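PDB 7AX7: endo-1,4-beta-xylanase, which uses cobalt to cleave acetyl groups from acetylated xylan, here through the carbohydrate esterase family 4 domain of a multidomain xylanase. Local coordinates for residues 6-11 / 166-171; 183-188 / 201-206. One frame throughout, in Å; residues are numbered along the deposited sequence.

In the fold
Both contacts are buried and wholly apolar across their interfaces, and strand 4-11 connects them. Contact 1 sets this strand against helix 159-174, which lies outside the parallel sheet of the NodB-type domain. Contact 2 joins helix 182-189 to the loop after strand 199-200 that ends the modelled chain, on the other side of strand 4-11, and Leu-185 of contact 2 packs on Ala-7, the neighbour of Leu-8 of contact 1. Their centres are about 16 Å apart. The chemistry differs in its setting: contact 1 is branched aliphatic chains between regular elements, whereas contact 2 adds an aromatic ring and a turn that is itself shaped by hydrogen bonds.

Contact 1 of 2, residues 6-11 / 166-171; sequences IALTFD and PQIIEG
Leu-8 points from strand 4-11 at helix 159-174, and its two methyl branches divide between consecutive isoleucines. CD1 meets Ile-169 CG1 at 4.1 Å, while CD2 approaches Ile-168 CG2 at 4.4 Å, a slightly looser touch. The leucine thus works as a fork whose prongs rest on two adjoining parts of the helix surface.

The isoleucines reach it differently. In Ile-168 the bond from CA to CB already heads for the strand, and the short CG2 branch makes the touch. Ile-169 leaves the helix to one side of the direction to the strand, and its end comes back toward it; CG1, held beside the backbone N at a chi1 of -68°, is the atom that meets the leucine. The side chains of Leu-8 and Ile-169 cross obliquely, and only CD1 and CG1 come within 4.2 Å of each other. The CA atoms of these two residues are the nearest pair between the segments, 9.2 Å apart.

The same side chains reach further into the core. Ile-169 also packs on Ile-24 and Tyr-28 of helix 16-28, and both it and Leu-8 touch Phe-179; Leu-8 lies against Leu-152 as well. Helix 159-174 is the connection of a beta-alpha-beta crossover from strand 148-153 to strand 177-179, both of which pair in parallel with strand 4-11. Asp-12, a cobalt ligand, follows directly after the end of this strand.

Between the two segments 86 Å² is buried, both sides summed, and the atoms that touch are carbon. With no polar group taking part, the attraction is dispersive and hydrophobic and carries little directional demand, so the fit between helix and strand here rests on the shapes of three branched side chains.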
loop_
_atom_site.group_PDB
_atom_site.type_symbol
_atom_site.label_atom_id
_atom_site.label_comp_id
_atom_site.label_asym_id
_atom_site.label_seq_id
_atom_site.Cartn_x
_atom_site.Cartn_y
_atom_site.Cartn_z
ATOM N N ILE A 6 11.964 2.813 5.209
ATOM C CA ILE A 6 11.056 3.251 4.151
ATOM C C ILE A 6 10.022 2.159 3.919
ATOM O O ILE A 6 10.352 0.965 3.902
ATOM C CB ILE A 6 11.789 3.577 2.833
ATOM C CG1 ILE A 6 12.675 4.804 2.999
ATOM C CG2 ILE A 6 10.785 3.914 1.750
ATOM C CD1 ILE A 6 11.895 6.104 2.943
ATOM N N ALA A 7 8.775 2.564 3.734
ATOM C CA ALA A 7 7.677 1.631 3.499
ATOM C C ALA A 7 7.155 1.901 2.094
ATOM O O ALA A 7 6.369 2.837 1.892
ATOM C CB ALA A 7 6.584 1.783 4.556
ATOM N N LEU A 8 7.626 1.104 1.128
ATOM C CA LEU A 8 7.077 1.140 -0.220
ATOM C C LEU A 8 5.714 0.462 -0.227
ATOM O O LEU A 8 5.567 -0.643 0.301
ATOM C CB LEU A 8 8.017 0.439 -1.202
ATOM C CG LEU A 8 9.270 1.164 -1.694
ATOM C CD1 LEU A 8 10.058 0.253 -2.642
ATOM C CD2 LEU A 8 8.914 2.468 -2.389
ATOM N N THR A 9 4.713 1.117 -0.818
ATOM C CA THR A 9 3.350 0.601 -0.764
ATOM C C THR A 9 2.683 0.764 -2.126
ATOM O O THR A 9 2.974 1.699 -2.877
ATOM C CB THR A 9 2.497 1.293 0.333
ATOM O OG1 THR A 9 2.225 2.652 -0.036
ATOM C CG2 THR A 9 3.220 1.279 1.672
ATOM N N PHE A 10 1.767 -0.156 -2.427
ATOM C CA PHE A 10 1.147 -0.245 -3.742
ATOM C C PHE A 10 -0.365 -0.348 -3.599
ATOM O O PHE A 10 -0.864 -1.213 -2.866
ATOM C CB PHE A 10 1.695 -1.453 -4.515
ATOM C CG PHE A 10 3.155 -1.346 -4.860
ATOM C CD1 PHE A 10 3.560 -0.746 -6.049
ATOM C CD2 PHE A 10 4.125 -1.852 -4.001
ATOM C CE1 PHE A 10 4.901 -0.650 -6.381
ATOM C CE2 PHE A 10 5.481 -1.760 -4.325
ATOM C CZ PHE A 10 5.868 -1.158 -5.516
ATOM N N ASP A 11 -1.084 0.518 -4.315
ATOM C CA ASP A 11 -2.543 0.567 -4.346
ATOM C C ASP A 11 -3.108 -0.045 -5.627
ATOM O O ASP A 11 -2.522 0.089 -6.707
ATOM C CB ASP A 11 -3.047 2.013 -4.273
ATOM C CG ASP A 11 -3.081 2.568 -2.871
ATOM O OD1 ASP A 11 -2.734 1.834 -1.913
ATOM O OD2 ASP A 11 -3.477 3.751 -2.736
ATOM N N PRO A 166 13.088 -0.430 -10.302
ATOM C CA PRO A 166 14.482 -0.808 -10.013
ATOM C C PRO A 166 15.359 0.365 -9.608
ATOM O O PRO A 166 16.122 0.237 -8.642
ATOM C CB PRO A 166 14.939 -1.469 -11.322
ATOM C CG PRO A 166 13.667 -2.108 -11.833
ATOM C CD PRO A 166 12.626 -1.022 -11.571
ATOM N N GLN A 167 15.268 1.508 -10.303
ATOM C CA GLN A 167 16.042 2.682 -9.897
ATOM C C GLN A 167 15.650 3.148 -8.503
ATOM O O GLN A 167 16.499 3.612 -7.733
ATOM C CB GLN A 167 15.851 3.837 -10.884
ATOM C CG GLN A 167 16.533 3.684 -12.242
ATOM C CD GLN A 167 16.110 4.780 -13.238
ATOM O OE1 GLN A 167 15.294 4.540 -14.132
ATOM N NE2 GLN A 167 16.669 5.978 -13.081
ATOM N N ILE A 168 14.358 3.089 -8.182
ATOM C CA ILE A 168 13.903 3.537 -6.870
ATOM C C ILE A 168 14.543 2.698 -5.770
ATOM O O ILE A 168 15.094 3.235 -4.802
ATOM C CB ILE A 168 12.364 3.507 -6.783
ATOM C CG1 ILE A 168 11.749 4.546 -7.733
ATOM C CG2 ILE A 168 11.907 3.764 -5.315
ATOM C CD1 ILE A 168 10.227 4.399 -7.922
ATOM N N ILE A 169 14.488 1.369 -5.902
ATOM C CA ILE A 169 15.038 0.497 -4.862
ATOM C C ILE A 169 16.546 0.682 -4.764
ATOM O O ILE A 169 17.099 0.915 -3.680
ATOM C CB ILE A 169 14.674 -0.973 -5.138
ATOM C CG1 ILE A 169 13.168 -1.195 -4.967
ATOM C CG2 ILE A 169 15.488 -1.922 -4.232
ATOM C CD1 ILE A 169 12.705 -2.517 -5.485
ATOM N N GLU A 170 17.234 0.575 -5.902
ATOM C CA GLU A 170 18.680 0.737 -5.923
ATOM C C GLU A 170 19.088 2.070 -5.315
ATOM O O GLU A 170 20.078 2.144 -4.573
ATOM C CB GLU A 170 19.192 0.630 -7.359
ATOM C CG GLU A 170 20.706 0.654 -7.486
ATOM C CD GLU A 170 21.159 1.022 -8.880
ATOM O OE1 GLU A 170 20.987 0.195 -9.797
ATOM O OE2 GLU A 170 21.671 2.147 -9.058
ATOM N N GLY A 171 18.336 3.135 -5.620
ATOM C CA GLY A 171 18.711 4.460 -5.151
ATOM C C GLY A 171 18.490 4.642 -3.662
ATOM O O GLY A 171 19.286 5.296 -2.980
#

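Contact 2 of 2, residues 183-188 / 201-206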
loop_
_atom_site.group_PDB
_atom_site.type_symbol
_atom_site.label_atom_id
_atom_site.label_comp_id
_atom_site.label_asym_id
_atom_site.label_seq_id
_atom_site.Cartn_x
_atom_site.Cartn_y
_atom_site.Cartn_z
ATOM N N SER A 183 3.319 -2.685 8.741
ATOM C CA SER A 183 3.356 -3.295 10.070
ATOM C C SER A 183 4.764 -3.244 10.651
ATOM O O SER A 183 4.960 -2.844 11.802
ATOM C CB SER A 183 2.855 -4.745 10.019
ATOM O OG SER A 183 1.440 -4.819 10.006
ATOM N N GLU A 184 5.766 -3.648 9.865
ATOM C CA GLU A 184 7.142 -3.612 10.357
ATOM C C GLU A 184 7.580 -2.187 10.673
ATOM O O GLU A 184 8.317 -1.958 11.636
ATOM C CB GLU A 184 8.081 -4.248 9.336
ATOM C CG GLU A 184 7.986 -5.752 9.274
ATOM C CD GLU A 184 8.693 -6.316 8.058
ATOM O OE1 GLU A 184 9.076 -5.523 7.168
ATOM O OE2 GLU A 184 8.865 -7.549 7.996
ATOM N N LEU A 185 7.131 -1.214 9.879
ATOM C CA LEU A 185 7.488 0.178 10.138
ATOM C C LEU A 185 7.076 0.604 11.544
ATOM O O LEU A 185 7.886 1.144 12.310
ATOM C CB LEU A 185 6.845 1.087 9.091
ATOM C CG LEU A 185 6.929 2.591 9.365
ATOM C CD1 LEU A 185 8.390 3.076 9.415
ATOM C CD2 LEU A 185 6.118 3.353 8.333
ATOM N N PHE A 186 5.809 0.379 11.902
ATOM C CA PHE A 186 5.358 0.793 13.226
ATOM C C PHE A 186 5.990 -0.061 14.320
ATOM O O PHE A 186 6.415 0.466 15.352
ATOM C CB PHE A 186 3.833 0.758 13.297
ATOM C CG PHE A 186 3.178 1.919 12.595
ATOM C CD1 PHE A 186 3.050 3.141 13.228
ATOM C CD2 PHE A 186 2.722 1.794 11.290
ATOM C CE1 PHE A 186 2.461 4.218 12.582
ATOM C CE2 PHE A 186 2.126 2.863 10.641
ATOM C CZ PHE A 186 1.996 4.077 11.286
ATOM N N GLU A 187 6.075 -1.375 14.106
ATOM C CA GLU A 187 6.704 -2.246 15.096
ATOM C C GLU A 187 8.119 -1.772 15.425
ATOM O O GLU A 187 8.491 -1.644 16.598
ATOM C CB GLU A 187 6.716 -3.688 14.583
ATOM C CG GLU A 187 6.976 -4.761 15.652
ATOM C CD GLU A 187 8.429 -4.812 16.109
ATOM O OE1 GLU A 187 8.662 -5.011 17.324
ATOM O OE2 GLU A 187 9.338 -4.654 15.255
ATOM N N LYS A 188 8.925 -1.496 14.392
ATOM C CA LYS A 188 10.339 -1.212 14.627
ATOM C C LYS A 188 10.550 0.183 15.211
ATOM O O LYS A 188 11.524 0.406 15.937
ATOM C CB LYS A 188 11.138 -1.399 13.332
ATOM C CG LYS A 188 11.260 -2.858 12.886
ATOM C CD LYS A 188 11.970 -2.975 11.527
ATOM C CE LYS A 188 12.035 -4.422 11.010
ATOM N NZ LYS A 188 12.980 -5.300 11.767
ATOM N N SER A 201 1.251 9.250 7.434
ATOM C CA SER A 201 2.200 9.195 6.331
ATOM C C SER A 201 3.615 8.855 6.774
ATOM O O SER A 201 4.449 8.518 5.925
ATOM C CB SER A 201 2.222 10.530 5.568
ATOM O OG SER A 201 0.954 10.780 4.993
ATOM N N ASN A 202 3.904 8.938 8.069
ATOM C CA ASN A 202 5.218 8.663 8.625
ATOM C C ASN A 202 4.998 8.123 10.028
ATOM O O ASN A 202 4.113 8.597 10.745
ATOM C CB ASN A 202 6.096 9.925 8.652
ATOM C CG ASN A 202 7.548 9.633 9.007
ATOM O OD1 ASN A 202 7.855 9.244 10.135
ATOM N ND2 ASN A 202 8.450 9.844 8.050
ATOM N N ALA A 203 5.784 7.120 10.413
ATOM C CA ALA A 203 5.628 6.572 11.754
ATOM C C ALA A 203 5.694 7.641 12.849
ATOM O O ALA A 203 5.223 7.393 13.965
ATOM C CB ALA A 203 6.680 5.494 11.995
ATOM N N ASN A 204 6.254 8.825 12.566
ATOM C CA ASN A 204 6.277 9.893 13.566
ATOM C C ASN A 204 4.957 10.662 13.663
ATOM O O ASN A 204 4.807 11.488 14.571
ATOM C CB ASN A 204 7.430 10.871 13.297
ATOM C CG ASN A 204 7.196 11.753 12.079
ATOM O OD1 ASN A 204 6.089 11.826 11.537
ATOM N ND2 ASN A 204 8.248 12.443 11.651
ATOM N N GLY A 205 4.008 10.416 12.761
ATOM C CA GLY A 205 2.662 10.953 12.888
ATOM C C GLY A 205 2.513 12.450 12.724
ATOM O O GLY A 205 1.453 12.992 13.059
ATOM N N GLN A 206 3.526 13.142 12.210
ATOM C CA GLN A 206 3.454 14.597 12.103
ATOM C C GLN A 206 2.805 15.068 10.803
ATOM O O GLN A 206 3.407 15.014 9.735
ATOM C CB GLN A 206 4.850 15.194 12.250
ATOM C CG GLN A 206 5.359 15.106 13.679
ATOM C CD GLN A 206 6.795 15.543 13.818
ATOM O OE1 GLN A 206 7.292 16.340 13.020
ATOM N NE2 GLN A 206 7.477 15.018 14.832
#
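Leu-185 and Phe-186 meet Ala-203 through different first torsions: in the leucine CG stands anti to the backbone N (chi1 170°), in the phenylalanine it lies beside it (chi1 -76°). Leu-185 therefore puts CG and CD1 against Ala-203 CB, each at 3.9 Å, and the ring of Phe-186 brings CE1 within 4.0 Å of Ala-203 CA, at an oblique approach. The single methyl of Ala-203 points at the helix and is received by both residues.

Ala-203 sits in a type I beta turn from Asn-202 to Gly-205, closed by Gly-205 N to Asn-202 O, which probably helps to fix its methyl. Asn-202 OD1 also accepts from Asn-204 N at 2.9 Å, an Asx turn whose donor lies in the carbonyl plane on a lone pair. The amide end of Asn-202 is satisfied too, ND2 bonding to Gln-148 OE1 and Asp-146 O.

Through Ala-203, helix 182-189 packs against the last modelled residues of the chain. Phe-186 stacks edge-to-face with Trp-200 of strand 199-200, while Leu-185 continues onto Leu-5 and Ala-7 of strand 4-11 and Ile-149 of strand 148-153.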